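Local coordinates for arginine decarboxylase, A207R protein (Paramecium bursaria Chlorella virus 1, PDB 2NVA) that decarboxylates arginine to agmatine with pyridoxal 5'-phosphate as cofactor, and belongs to the ornithine decarboxylase-like (class II) family, at residues 157-163 against 200-206; 276-282 against 315-321; 301-306 against 334-340. All coordinates share one frame. Residues are numbered along the deposited sequence.

Contact 1 of 3, residues 157-163 against 200-206; sequences RHLLEYA and EAISVGH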
loop_
_atom_site.group_PDB
_atom_site.type_symbol
_atom_site.label_atom_id
_atom_site.label_comp_id
_atom_site.label_asym_id
_atom_site.label_seq_id
_atom_site.Cartn_x
_atom_site.Cartn_y
_atom_site.Cartn_z
ATOM N N ARG A 157 -29.735 15.325 -15.898
ATOM C CA ARG A 157 -30.178 16.391 -16.804
ATOM C C ARG A 157 -29.432 17.710 -16.570
ATOM O O ARG A 157 -28.995 18.359 -17.523
ATOM C CB ARG A 157 -31.700 16.601 -16.780
ATOM C CG ARG A 157 -32.114 17.414 -17.998
ATOM C CD ARG A 157 -33.592 17.698 -18.138
ATOM N NE ARG A 157 -33.775 18.567 -19.301
ATOM C CZ ARG A 157 -33.958 18.148 -20.553
ATOM N NH1 ARG A 157 -34.014 16.852 -20.837
ATOM N NH2 ARG A 157 -34.111 19.039 -21.525
ATOM N N HIS A 158 -29.283 18.087 -15.303
ATOM C CA HIS A 158 -28.563 19.301 -14.935
ATOM C C HIS A 158 -27.140 19.319 -15.496
ATOM O O HIS A 158 -26.714 20.319 -16.077
ATOM C CB HIS A 158 -28.514 19.470 -13.404
ATOM C CG HIS A 158 -27.524 20.504 -12.951
ATOM N ND1 HIS A 158 -27.764 21.859 -13.054
ATOM C CD2 HIS A 158 -26.281 20.378 -12.424
ATOM C CE1 HIS A 158 -26.713 22.522 -12.602
ATOM N NE2 HIS A 158 -25.801 21.648 -12.216
ATOM N N LEU A 159 -26.414 18.220 -15.313
ATOM C CA LEU A 159 -25.023 18.127 -15.772
ATOM C C LEU A 159 -24.916 18.218 -17.295
ATOM O O LEU A 159 -24.013 18.851 -17.824
ATOM C CB LEU A 159 -24.385 16.833 -15.279
ATOM C CG LEU A 159 -24.039 16.789 -13.788
ATOM C CD1 LEU A 159 -23.525 15.409 -13.442
ATOM C CD2 LEU A 159 -23.005 17.851 -13.400
ATOM N N LEU A 160 -25.866 17.597 -17.979
ATOM C CA LEU A 160 -25.909 17.627 -19.438
ATOM C C LEU A 160 -26.232 19.025 -19.947
ATOM O O LEU A 160 -25.687 19.455 -20.962
ATOM C CB LEU A 160 -26.908 16.598 -19.977
ATOM C CG LEU A 160 -26.523 15.125 -19.725
ATOM C CD1 LEU A 160 -27.709 14.214 -19.949
ATOM C CD2 LEU A 160 -25.351 14.696 -20.605
ATOM N N GLU A 161 -27.112 19.723 -19.235
ATOM C CA GLU A 161 -27.477 21.095 -19.588
ATOM C C GLU A 161 -26.320 22.041 -19.359
ATOM O O GLU A 161 -26.084 22.948 -20.149
ATOM C CB GLU A 161 -28.692 21.543 -18.785
ATOM C CG GLU A 161 -29.990 20.938 -19.287
ATOM C CD GLU A 161 -31.193 21.261 -18.402
ATOM O OE1 GLU A 161 -32.328 21.258 -18.933
ATOM O OE2 GLU A 161 -31.018 21.508 -17.179
ATOM N N TYR A 162 -25.594 21.817 -18.269
ATOM C CA TYR A 162 -24.423 22.624 -17.956
ATOM C C TYR A 162 -23.332 22.435 -19.004
ATOM O O TYR A 162 -22.677 23.405 -19.407
ATOM C CB TYR A 162 -23.906 22.301 -16.554
ATOM C CG TYR A 162 -22.975 23.356 -15.992
ATOM C CD1 TYR A 162 -23.440 24.634 -15.661
ATOM C CD2 TYR A 162 -21.630 23.077 -15.795
ATOM C CE1 TYR A 162 -22.572 25.603 -15.150
ATOM C CE2 TYR A 162 -20.764 24.016 -15.270
ATOM C CZ TYR A 162 -21.234 25.263 -14.939
ATOM O OH TYR A 162 -20.366 26.197 -14.437
ATOM N N ALA A 163 -23.134 21.197 -19.441
ATOM C CA ALA A 163 -22.187 20.939 -20.512
ATOM C C ALA A 163 -22.601 21.688 -21.784
ATOM O O ALA A 163 -21.777 22.344 -22.403
ATOM C CB ALA A 163 -22.064 19.447 -20.764
ATOM N N GLU A 200 -31.721 11.517 -22.333
ATOM C CA GLU A 200 -31.689 12.847 -21.729
ATOM C C GLU A 200 -30.701 13.754 -22.461
ATOM O O GLU A 200 -30.994 14.928 -22.700
ATOM C CB GLU A 200 -31.291 12.781 -20.257
ATOM C CG GLU A 200 -32.353 12.216 -19.359
ATOM C CD GLU A 200 -33.383 13.246 -18.922
ATOM O OE1 GLU A 200 -33.991 13.018 -17.847
ATOM O OE2 GLU A 200 -33.599 14.270 -19.614
ATOM N N ALA A 201 -29.548 13.189 -22.828
ATOM C CA ALA A 201 -28.520 13.929 -23.557
ATOM C C ALA A 201 -29.028 14.394 -24.921
ATOM O O ALA A 201 -28.793 15.540 -25.322
ATOM C CB ALA A 201 -27.230 13.095 -23.701
ATOM N N ILE A 202 -29.733 13.507 -25.622
ATOM C CA ILE A 202 -30.352 13.860 -26.903
ATOM C C ILE A 202 -31.386 14.986 -26.691
ATOM O O ILE A 202 -31.444 15.948 -27.475
ATOM C CB ILE A 202 -30.973 12.617 -27.593
ATOM C CG1 ILE A 202 -29.860 11.674 -28.064
ATOM C CG2 ILE A 202 -31.861 13.020 -28.792
ATOM C CD1 ILE A 202 -30.319 10.262 -28.368
ATOM N N SER A 203 -32.174 14.866 -25.621
ATOM C CA SER A 203 -33.200 15.843 -25.273
ATOM C C SER A 203 -32.615 17.244 -25.044
ATOM O O SER A 203 -33.200 18.247 -25.450
ATOM C CB SER A 203 -33.997 15.380 -24.045
ATOM O OG SER A 203 -35.025 16.321 -23.742
ATOM N N VAL A 204 -31.453 17.287 -24.400
ATOM C CA VAL A 204 -30.726 18.524 -24.114
ATOM C C VAL A 204 -30.128 19.140 -25.391
ATOM O O VAL A 204 -29.972 20.364 -25.479
ATOM C CB VAL A 204 -29.657 18.266 -22.997
ATOM C CG1 VAL A 204 -28.637 19.388 -22.893
ATOM C CG2 VAL A 204 -30.347 18.048 -21.661
ATOM N N GLY A 205 -29.833 18.303 -26.387
ATOM C CA GLY A 205 -29.272 18.783 -27.657
ATOM C C GLY A 205 -27.905 18.212 -28.016
ATOM O O GLY A 205 -27.293 18.626 -28.997
ATOM N N HIS A 206 -27.419 17.272 -27.212
ATOM C CA HIS A 206 -26.191 16.547 -27.521
ATOM C C HIS A 206 -26.495 15.481 -28.552
ATOM O O HIS A 206 -27.655 15.115 -28.746
ATOM C CB HIS A 206 -25.598 15.908 -26.249
ATOM C CG HIS A 206 -25.202 16.913 -25.216
ATOM N ND1 HIS A 206 -24.104 17.730 -25.363
ATOM C CD2 HIS A 206 -25.771 17.256 -24.036
ATOM C CE1 HIS A 206 -24.003 18.525 -24.312
ATOM N NE2 HIS A 206 -25.006 18.263 -23.496
#
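Two helical segments, 157-163 and 200-204, run in roughly the same direction, with axes that come within 9.4 Å and cross at -39°. The CA atoms of Leu-160 and Ala-201 are 6.1 Å apart, as are those of Glu-161 and Val-204. The second helix ends at a Schellman motif: Gly-205, with a positive phi of 120°, is the C' residue, His-206 N bonds to Ala-201 O at 2.9 Å, and Gly-205 N reaches Ile-202 O in a weak 3.1 Å bond. This turn brings the His-206 ring back toward the first helix, where NE2 donates a nearly straight 2.9 Å hydrogen bond to Leu-160 O. Leu-160 points into the interface, its CD1 3.9 Å from Ala-201 CB and its CB 4.1 Å from Val-204 CG2. At the more exposed border Arg-157 stretches across with chi1 to chi3 all t. Its NH1 forms a salt bridge to Glu-200 OE2 (2.9 Å) and a hydrogen bond to Ser-203 OG (3.1 Å), while NE binds Glu-161 OE1 on its own helix at 3.1 Å. The result is a three-residue ionic network, and Val-204 CG2 lies over one face of the guanidinium, 3.8 Å from Arg-157 CZ. Beneath the pair, Leu-160, Ala-163 and His-206 all rest on Val-170 of strand 170-174, which comes between the two helices in sequence. Packing of successive outer helices around the parallel strands in this way is characteristic of the TIM barrel that forms the pyridoxal-binding domain.

Contact 2 of 3, residues 276-282 against 315-321; sequences GLYEYFF and VPSVLYG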
loop_
_atom_site.group_PDB
_atom_site.type_symbol
_atom_site.label_atom_id
_atom_site.label_comp_id
_atom_site.label_asym_id
_atom_site.label_seq_id
_atom_site.Cartn_x
_atom_site.Cartn_y
_atom_site.Cartn_z
ATOM N N GLY A 276 1.839 -27.917 16.532
ATOM C CA GLY A 276 1.221 -28.499 15.341
ATOM C C GLY A 276 0.822 -27.501 14.268
ATOM O O GLY A 276 0.285 -27.898 13.225
ATOM N N LEU A 277 1.089 -26.213 14.513
ATOM C CA LEU A 277 0.804 -25.175 13.521
ATOM C C LEU A 277 2.107 -24.762 12.841
ATOM O O LEU A 277 3.089 -24.448 13.520
ATOM C CB LEU A 277 0.131 -23.954 14.182
ATOM C CG LEU A 277 -0.437 -22.886 13.232
ATOM C CD1 LEU A 277 -1.587 -23.434 12.376
ATOM C CD2 LEU A 277 -0.879 -21.644 14.006
ATOM N N TYR A 278 2.101 -24.743 11.511
ATOM C CA TYR A 278 3.300 -24.476 10.726
ATOM C C TYR A 278 3.265 -23.078 10.153
ATOM O O TYR A 278 2.490 -22.797 9.247
ATOM C CB TYR A 278 3.443 -25.506 9.607
ATOM C CG TYR A 278 3.703 -26.903 10.141
ATOM C CD1 TYR A 278 4.947 -27.507 9.978
ATOM C CD2 TYR A 278 2.709 -27.608 10.826
ATOM C CE1 TYR A 278 5.201 -28.785 10.482
ATOM C CE2 TYR A 278 2.947 -28.885 11.338
ATOM C CZ TYR A 278 4.190 -29.471 11.163
ATOM O OH TYR A 278 4.437 -30.741 11.649
ATOM N N GLU A 279 4.127 -22.214 10.685
ATOM C CA GLU A 279 4.141 -20.808 10.298
ATOM C C GLU A 279 5.335 -20.516 9.393
ATOM O O GLU A 279 6.462 -20.863 9.727
ATOM C CB GLU A 279 4.183 -19.920 11.548
ATOM C CG GLU A 279 3.013 -20.146 12.519
ATOM C CD GLU A 279 3.233 -19.551 13.908
ATOM O OE1 GLU A 279 4.392 -19.452 14.354
ATOM O OE2 GLU A 279 2.228 -19.221 14.572
ATOM N N TYR A 280 5.070 -19.896 8.247
ATOM C CA TYR A 280 6.117 -19.618 7.264
ATOM C C TYR A 280 6.171 -18.146 6.934
ATOM O O TYR A 280 5.137 -17.475 6.893
ATOM C CB TYR A 280 5.864 -20.391 5.974
ATOM C CG TYR A 280 5.712 -21.873 6.194
ATOM C CD1 TYR A 280 6.825 -22.680 6.461
ATOM C CD2 TYR A 280 4.455 -22.472 6.136
ATOM C CE1 TYR A 280 6.681 -24.054 6.663
ATOM C CE2 TYR A 280 4.294 -23.844 6.348
ATOM C CZ TYR A 280 5.418 -24.629 6.602
ATOM O OH TYR A 280 5.255 -25.984 6.790
ATOM N N PHE A 281 7.383 -17.657 6.684
ATOM C CA PHE A 281 7.578 -16.283 6.261
ATOM C C PHE A 281 8.179 -16.307 4.873
ATOM O O PHE A 281 9.099 -17.074 4.614
ATOM C CB PHE A 281 8.501 -15.554 7.236
ATOM C CG PHE A 281 7.845 -15.254 8.538
ATOM C CD1 PHE A 281 7.433 -13.965 8.836
ATOM C CD2 PHE A 281 7.577 -16.276 9.440
ATOM C CE1 PHE A 281 6.796 -13.688 10.067
ATOM C CE2 PHE A 281 6.930 -16.015 10.662
ATOM C CZ PHE A 281 6.541 -14.725 10.965
ATOM N N PHE A 282 7.620 -15.481 3.990
ATOM C CA PHE A 282 8.016 -15.426 2.570
ATOM C C PHE A 282 8.736 -14.138 2.231
ATOM O O PHE A 282 8.582 -13.149 2.944
ATOM C CB PHE A 282 6.783 -15.561 1.680
ATOM C CG PHE A 282 6.152 -16.928 1.760
ATOM C CD1 PHE A 282 6.496 -17.930 0.830
ATOM C CD2 PHE A 282 5.251 -17.237 2.790
ATOM C CE1 PHE A 282 5.931 -19.198 0.913
ATOM C CE2 PHE A 282 4.693 -18.509 2.890
ATOM C CZ PHE A 282 5.029 -19.492 1.941
ATOM N N VAL A 315 -0.436 -30.279 6.390
ATOM C CA VAL A 315 -0.398 -29.775 7.763
ATOM C C VAL A 315 -1.005 -28.371 7.806
ATOM O O VAL A 315 -1.030 -27.676 6.787
ATOM C CB VAL A 315 1.038 -29.794 8.343
ATOM C CG1 VAL A 315 1.549 -31.244 8.481
ATOM C CG2 VAL A 315 2.002 -28.941 7.491
ATOM N N PRO A 316 -1.520 -27.953 8.981
ATOM C CA PRO A 316 -2.129 -26.618 9.004
ATOM C C PRO A 316 -1.049 -25.531 8.976
ATOM O O PRO A 316 -0.146 -25.539 9.811
ATOM C CB PRO A 316 -2.931 -26.598 10.307
ATOM C CG PRO A 316 -2.411 -27.757 11.130
ATOM C CD PRO A 316 -1.596 -28.654 10.277
ATOM N N SER A 317 -1.153 -24.634 8.000
ATOM C CA SER A 317 -0.085 -23.679 7.689
ATOM C C SER A 317 -0.579 -22.243 7.783
ATOM O O SER A 317 -1.757 -21.965 7.528
ATOM C CB SER A 317 0.450 -23.951 6.274
ATOM O OG SER A 317 0.843 -25.318 6.153
ATOM N N VAL A 318 0.333 -21.338 8.125
ATOM C CA VAL A 318 0.039 -19.900 8.114
ATOM C C VAL A 318 1.105 -19.253 7.232
ATOM O O VAL A 318 2.299 -19.478 7.444
ATOM C CB VAL A 318 0.071 -19.279 9.533
ATOM C CG1 VAL A 318 -0.465 -17.850 9.498
ATOM C CG2 VAL A 318 -0.748 -20.112 10.495
ATOM N N LEU A 319 0.680 -18.464 6.246
ATOM C CA LEU A 319 1.627 -17.821 5.334
ATOM C C LEU A 319 1.769 -16.338 5.659
ATOM O O LEU A 319 0.854 -15.549 5.400
ATOM C CB LEU A 319 1.205 -18.014 3.875
ATOM C CG LEU A 319 0.764 -19.431 3.487
ATOM C CD1 LEU A 319 0.397 -19.473 2.011
ATOM C CD2 LEU A 319 1.838 -20.505 3.811
ATOM N N TYR A 320 2.910 -15.981 6.247
ATOM C CA TYR A 320 3.188 -14.591 6.647
ATOM C C TYR A 320 4.004 -13.825 5.627
ATOM O O TYR A 320 4.879 -14.400 4.987
ATOM C CB TYR A 320 3.950 -14.564 7.965
ATOM C CG TYR A 320 3.111 -14.901 9.167
ATOM C CD1 TYR A 320 2.094 -14.035 9.590
ATOM C CD2 TYR A 320 3.337 -16.066 9.896
ATOM C CE1 TYR A 320 1.322 -14.316 10.706
ATOM C CE2 TYR A 320 2.566 -16.365 11.023
ATOM C CZ TYR A 320 1.552 -15.479 11.410
ATOM O OH TYR A 320 0.770 -15.732 12.510
ATOM N N GLY A 321 3.738 -12.527 5.512
ATOM C CA GLY A 321 4.573 -11.645 4.705
ATOM C C GLY A 321 5.844 -11.276 5.474
ATOM O O GLY A 321 5.904 -11.446 6.696
HETATM O O HOH W 1 -0.083 -18.140 13.507
HETATM O O HOH W 2 3.071 -26.629 5.237
#
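Strands 277-282 and 315-320 pair in parallel, and five backbone hydrogen bonds, from Tyr-278 N to Pro-316 O (2.9 Å) through to Phe-282 N to Tyr-320 O (3.1 Å), fix the register that sets the side chains beside one another. All five aromatic side chains, Tyr-278, Tyr-280, Phe-281, Phe-282 and Tyr-320, adopt chi1 m. On the face of Glu-279 and Val-318, the Phe-281 and Tyr-320 rings form an offset stack, with centroids 4.9 Å apart and planes at 24°, and Tyr-320 CB adds a CH-pi contact 3.7 Å from the Phe-281 centroid. The Tyr-320 hydroxyl and Glu-279 OE2 share a water, at 2.7 Å from OH and 2.8 Å from OE2, while Glu-279 OE1 forms a salt bridge with Arg-272. Leu-277 (chi1 t, chi2 p) swings its CD2 to 3.8 Å from Val-318 CG2. On the opposite face, Val-315 CG2 sits over the Tyr-278 ring, 3.8 Å from its centroid. A second water joins Tyr-280 OH (2.8 Å) to Ser-317 OG (2.7 Å), and Tyr-280 OH also bonds to Leu-339 N. Leu-319 CD2 touches both Tyr-280 CD2 (4.0 Å) and the edge of the Phe-282 ring at CE2 (3.6 Å). Within the mixed sheet, strand 277-282 is flanked by the antiparallel strand 262-274 and by 314-320, which is in turn bordered by 331-337. At the far end, Lys-148 of the second subunit bonds to Gly-321 O and packs on Phe-281.

Contact 3 of 3, residues 301-306 against 334-340; sequences TPQLLR and VALPELH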
loop_
_atom_site.group_PDB
_atom_site.type_symbol
_atom_site.label_atom_id
_atom_site.label_comp_id
_atom_site.label_asym_id
_atom_site.label_seq_id
_atom_site.Cartn_x
_atom_site.Cartn_y
_atom_site.Cartn_z
ATOM N N THR A 301 -4.048 -19.674 -2.384
ATOM C CA THR A 301 -3.307 -20.901 -2.074
ATOM C C THR A 301 -2.129 -21.051 -3.059
ATOM O O THR A 301 -2.331 -20.978 -4.285
ATOM C CB THR A 301 -4.224 -22.149 -2.162
ATOM O OG1 THR A 301 -5.335 -22.002 -1.263
ATOM C CG2 THR A 301 -3.466 -23.441 -1.826
ATOM N N PRO A 302 -0.907 -21.255 -2.536
ATOM C CA PRO A 302 0.249 -21.432 -3.410
ATOM C C PRO A 302 0.355 -22.845 -3.985
ATOM O O PRO A 302 -0.217 -23.801 -3.435
ATOM C CB PRO A 302 1.420 -21.173 -2.477
ATOM C CG PRO A 302 0.943 -21.674 -1.148
ATOM C CD PRO A 302 -0.523 -21.295 -1.108
ATOM N N GLN A 303 1.108 -22.947 -5.080
ATOM C CA GLN A 303 1.513 -24.219 -5.675
ATOM C C GLN A 303 2.962 -24.488 -5.275
ATOM O O GLN A 303 3.823 -23.632 -5.474
ATOM C CB GLN A 303 1.422 -24.112 -7.198
ATOM C CG GLN A 303 -0.004 -23.920 -7.699
ATOM C CD GLN A 303 -0.785 -25.206 -7.649
ATOM O OE1 GLN A 303 -0.325 -26.241 -8.134
ATOM N NE2 GLN A 303 -1.980 -25.157 -7.072
ATOM N N LEU A 304 3.233 -25.670 -4.724
ATOM C CA LEU A 304 4.613 -26.053 -4.401
ATOM C C LEU A 304 5.387 -26.394 -5.670
ATOM O O LEU A 304 4.860 -27.064 -6.567
ATOM C CB LEU A 304 4.615 -27.283 -3.498
ATOM C CG LEU A 304 4.597 -27.094 -1.991
ATOM C CD1 LEU A 304 3.223 -26.615 -1.506
ATOM C CD2 LEU A 304 4.984 -28.440 -1.354
ATOM N N LEU A 305 6.625 -25.923 -5.756
ATOM C CA LEU A 305 7.480 -26.276 -6.889
ATOM C C LEU A 305 8.191 -27.614 -6.681
ATOM O O LEU A 305 8.479 -28.315 -7.645
ATOM C CB LEU A 305 8.455 -25.142 -7.225
ATOM C CG LEU A 305 7.675 -23.999 -7.908
ATOM C CD1 LEU A 305 8.359 -22.657 -7.705
ATOM C CD2 LEU A 305 7.412 -24.278 -9.385
ATOM N N ARG A 306 8.473 -27.953 -5.419
ATOM C CA ARG A 306 9.008 -29.272 -5.058
ATOM C C ARG A 306 7.922 -30.347 -5.182
ATOM O O ARG A 306 6.813 -30.197 -4.650
ATOM C CB ARG A 306 9.558 -29.231 -3.632
ATOM C CG ARG A 306 9.978 -30.574 -3.083
ATOM C CD ARG A 306 10.730 -30.441 -1.762
ATOM N NE ARG A 306 10.062 -29.558 -0.800
ATOM C CZ ARG A 306 9.094 -29.935 0.036
ATOM N NH1 ARG A 306 8.662 -31.193 0.022
ATOM N NH2 ARG A 306 8.555 -29.059 0.893
ATOM N N VAL A 334 -4.110 -22.389 5.832
ATOM C CA VAL A 334 -4.219 -23.213 4.630
ATOM C C VAL A 334 -3.527 -24.561 4.864
ATOM O O VAL A 334 -2.459 -24.620 5.466
ATOM C CB VAL A 334 -3.648 -22.468 3.374
ATOM C CG1 VAL A 334 -2.171 -22.076 3.586
ATOM C CG2 VAL A 334 -3.843 -23.309 2.079
ATOM N N ALA A 335 -4.149 -25.639 4.395
ATOM C CA ALA A 335 -3.543 -26.964 4.508
ATOM C C ALA A 335 -2.550 -27.157 3.355
ATOM O O ALA A 335 -2.901 -26.967 2.181
ATOM C CB ALA A 335 -4.623 -28.032 4.468
ATOM N N LEU A 336 -1.312 -27.525 3.692
ATOM C CA LEU A 336 -0.257 -27.701 2.688
ATOM C C LEU A 336 0.684 -28.820 3.131
ATOM O O LEU A 336 0.773 -29.086 4.323
ATOM C CB LEU A 336 0.549 -26.393 2.529
ATOM C CG LEU A 336 -0.084 -25.164 1.856
ATOM C CD1 LEU A 336 0.860 -23.957 1.963
ATOM C CD2 LEU A 336 -0.442 -25.446 0.398
ATOM N N PRO A 337 1.408 -29.448 2.182
ATOM C CA PRO A 337 2.529 -30.282 2.563
ATOM C C PRO A 337 3.492 -29.427 3.400
ATOM O O PRO A 337 3.556 -28.206 3.200
ATOM C CB PRO A 337 3.171 -30.643 1.216
ATOM C CG PRO A 337 2.049 -30.557 0.226
ATOM C CD PRO A 337 1.237 -29.385 0.711
ATOM N N GLU A 338 4.214 -30.045 4.321
ATOM C CA GLU A 338 5.206 -29.311 5.089
ATOM C C GLU A 338 6.216 -28.621 4.161
ATOM O O GLU A 338 6.708 -29.229 3.203
ATOM C CB GLU A 338 5.949 -30.219 6.078
ATOM C CG GLU A 338 6.872 -29.420 6.988
ATOM C CD GLU A 338 7.517 -30.248 8.079
ATOM O OE1 GLU A 338 7.201 -31.463 8.210
ATOM O OE2 GLU A 338 8.342 -29.677 8.821
ATOM N N LEU A 339 6.509 -27.352 4.441
ATOM C CA LEU A 339 7.486 -26.607 3.646
ATOM C C LEU A 339 8.776 -26.420 4.456
ATOM O O LEU A 339 8.769 -26.576 5.683
ATOM C CB LEU A 339 6.920 -25.238 3.260
ATOM C CG LEU A 339 5.566 -25.184 2.555
ATOM C CD1 LEU A 339 5.081 -23.740 2.435
ATOM C CD2 LEU A 339 5.666 -25.816 1.193
ATOM N N HIS A 340 9.861 -26.077 3.768
ATOM C CA HIS A 340 11.159 -25.870 4.398
ATOM C C HIS A 340 11.785 -24.575 3.920
ATOM O O HIS A 340 11.524 -24.136 2.795
ATOM C CB HIS A 340 12.071 -27.056 4.096
ATOM C CG HIS A 340 11.522 -28.346 4.612
ATOM N ND1 HIS A 340 10.860 -29.245 3.810
ATOM C CD2 HIS A 340 11.442 -28.831 5.870
ATOM C CE1 HIS A 340 10.444 -30.260 4.544
ATOM N NE2 HIS A 340 10.792 -30.036 5.796
HETATM O O HOH W 3 6.697 -31.720 2.056
#
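Leu-304 lays its side chain over three residues of the facing segment: its CG lies 3.6 Å from Leu-339 CD2, its CD2 3.8 Å from Pro-337 CB and its CD1 4.3 Å from Leu-336 CD2. The contact belongs to the C-terminal beta domain of the ornithine decarboxylase-like fold, a mixed, curled sheet in which 301-306 and 334-340 run in broadly the same direction (26° apart end to end) without pairing as neighbours. Their nearest CA atoms are 7.1 Å (Thr-301 and Val-334) and 8.4 Å (Leu-304 and Pro-337) apart, a spacing filled by side chains. Strand 303-304 bonds instead to 344-347, and 331-337 to 314-320, so the hydrophobic layer joins two parts of the sheet that are not adjacent. Pro-302 extends that layer, with its CG 3.9 Å from Leu-336 CD1, and it also packs on Leu-319, Val-345 and Phe-347. At the 301/334 end, Thr-301 OG1 comes within 3.9 Å of Val-334 CG2. The other end is polar. Arg-306 runs out with chi1 and chi2 both t and then bends at chi3 (p), turning its guanidinium toward the backbone of 338-340, with His-340 ND1 over one face at 3.7 Å from Arg-306 NH2. The same NH2 forms a salt bridge with Asp-343, which also accepts a hydrogen bond from His-340 N. Finally, Glu-338 O accepts two hydrogen bonds: one from Arg-306 NH2 at 3.0 Å, and one from a water 2.7 Å away that itself accepts from Arg-306 NH1 at 2.9 Å.

Contact 1 comes first along the chain and closes before the others open; it lies in the TIM-barrel domain, on the opposite side of the chain's centre from the other two. The centres of contacts 1 and 2 are about 58 Å apart, as are those of contacts 1 and 3. Contacts 2 and 3 alternate in sequence, 276-282, 301-306, 315-321 and then 334-340, and their centres are only 10 Å apart. They meet in the mixed sheet, where 314-320 and 331-337 are antiparallel neighbours: Ser-317 N lies 2.9 Å from Val-334 O, and Leu-319 CD1 packs 3.7 Å from Pro-302 CD. The enzyme thus combines a helix-wrapped cofactor-binding barrel with a separate beta domain, of which contact 2 also touches the second subunit.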